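Local atomic coordinates of CDC48 domain-containing protein (Pyrococcus horikoshii, PDB entry 4UZR), a protein that is of unknown function, may bind ATP, and combines a beta-clam domain with one that builds a 12-bladed propeller. Residues 53-56 / 57-60. Residues are numbered along the deposited sequence; the frame is centred on the assembly and turned at random.
Sequences AYPS and PLRV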
loop_
_atom_site.group_PDB
_atom_site.type_symbol
_atom_site.label_atom_id
_atom_site.label_comp_id
_atom_site.label_asym_id
_atom_site.label_seq_id
_atom_site.Cartn_x
_atom_site.Cartn_y
_atom_site.Cartn_z
ATOM N N ALA A 53 23.824 29.190 7.850
ATOM C CA ALA A 53 24.491 30.446 8.150
ATOM C C ALA A 53 23.436 31.538 8.210
ATOM O O ALA A 53 22.742 31.788 7.226
ATOM C CB ALA A 53 25.536 30.762 7.095
ATOM N N TYR A 54 23.302 32.179 9.367
ATOM C CA TYR A 54 22.308 33.234 9.520
ATOM C C TYR A 54 22.944 34.568 9.892
ATOM O O TYR A 54 23.392 34.758 11.022
ATOM C CB TYR A 54 21.246 32.848 10.552
ATOM C CG TYR A 54 20.063 33.797 10.590
ATOM C CD1 TYR A 54 19.028 33.684 9.670
ATOM C CD2 TYR A 54 19.984 34.804 11.545
ATOM C CE1 TYR A 54 17.947 34.548 9.700
ATOM C CE2 TYR A 54 18.906 35.672 11.583
ATOM C CZ TYR A 54 17.890 35.539 10.658
ATOM O OH TYR A 54 16.816 36.401 10.692
ATOM N N PRO A 55 22.979 35.502 8.933
ATOM C CA PRO A 55 22.443 35.303 7.583
ATOM C C PRO A 55 23.474 34.671 6.647
ATOM O O PRO A 55 24.586 34.366 7.074
ATOM C CB PRO A 55 22.099 36.727 7.130
ATOM C CG PRO A 55 22.812 37.654 8.099
ATOM C CD PRO A 55 23.575 36.834 9.087
ATOM N N SER A 56 23.098 34.457 5.391
ATOM C CA SER A 56 24.020 33.901 4.406
ATOM C C SER A 56 23.953 34.707 3.111
ATOM O O SER A 56 22.876 34.866 2.537
ATOM C CB SER A 56 23.701 32.425 4.147
ATOM O OG SER A 56 24.376 31.937 3.002
ATOM N N PRO A 57 25.102 35.230 2.646
ATOM C CA PRO A 57 26.450 35.039 3.199
ATOM C C PRO A 57 26.728 35.870 4.451
ATOM O O PRO A 57 25.998 36.816 4.745
ATOM C CB PRO A 57 27.363 35.499 2.059
ATOM C CG PRO A 57 26.552 36.474 1.284
ATOM C CD PRO A 57 25.097 36.165 1.506
ATOM N N LEU A 58 27.787 35.509 5.171
ATOM C CA LEU A 58 28.161 36.199 6.401
ATOM C C LEU A 58 29.680 36.293 6.559
ATOM O O LEU A 58 30.413 35.406 6.122
ATOM C CB LEU A 58 27.516 35.511 7.614
ATOM C CG LEU A 58 28.323 35.039 8.829
ATOM C CD1 LEU A 58 27.382 34.828 9.994
ATOM C CD2 LEU A 58 29.065 33.740 8.541
ATOM N N ARG A 59 30.146 37.372 7.180
ATOM C CA ARG A 59 31.567 37.525 7.470
ATOM C C ARG A 59 31.826 37.229 8.943
ATOM O O ARG A 59 31.263 37.878 9.824
ATOM C CB ARG A 59 32.043 38.935 7.113
ATOM N N VAL A 60 32.673 36.238 9.200
ATOM C CA VAL A 60 32.937 35.779 10.560
ATOM C C VAL A 60 33.661 36.804 11.433
ATOM O O VAL A 60 34.758 37.258 11.103
ATOM C CB VAL A 60 33.747 34.470 10.559
ATOM C CG1 VAL A 60 34.082 34.052 11.983
ATOM C CG2 VAL A 60 32.980 33.371 9.838
#
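Cis peptide bonds precede Pro55 and Pro57, and Leu58 points back toward the carbonyl oxygens of Pro55 and Tyr54. The two cis links bring successive CA atoms close: Ser56 CA and Pro57 CA are 2.9 Å apart. Leu58 CB lies against the carbonyl oxygen of Pro55, with Pro55 O to Leu58 CB at 3.2 Å. One branch of the leucine reaches further back: Leu58 CD1 is 4.1 Å from Tyr54 O and 4.4 Å from Pro55 CD. The last pair is a loose apolar touch with the CD of the proline ring.

Ser56 has its OG swung opposite its own N (chi1 167°), beside the carbonyl carbon. Placed there, the hydroxyl oxygen accepts a hydrogen bond from the backbone N of Thr33.

The turn joins the end of strand 44-54 to strand 58-59 in the CDC48 domain 2 region. Leu58 is buried against Leu4 and Val31, while both prolines are exposed. No hydrogen bond crosses the turn; its shape is consistent with the two cis prolines, the packing of Leu58, and bonds outward from Ser56 to Thr33 and from the Leu58 backbone to Val31.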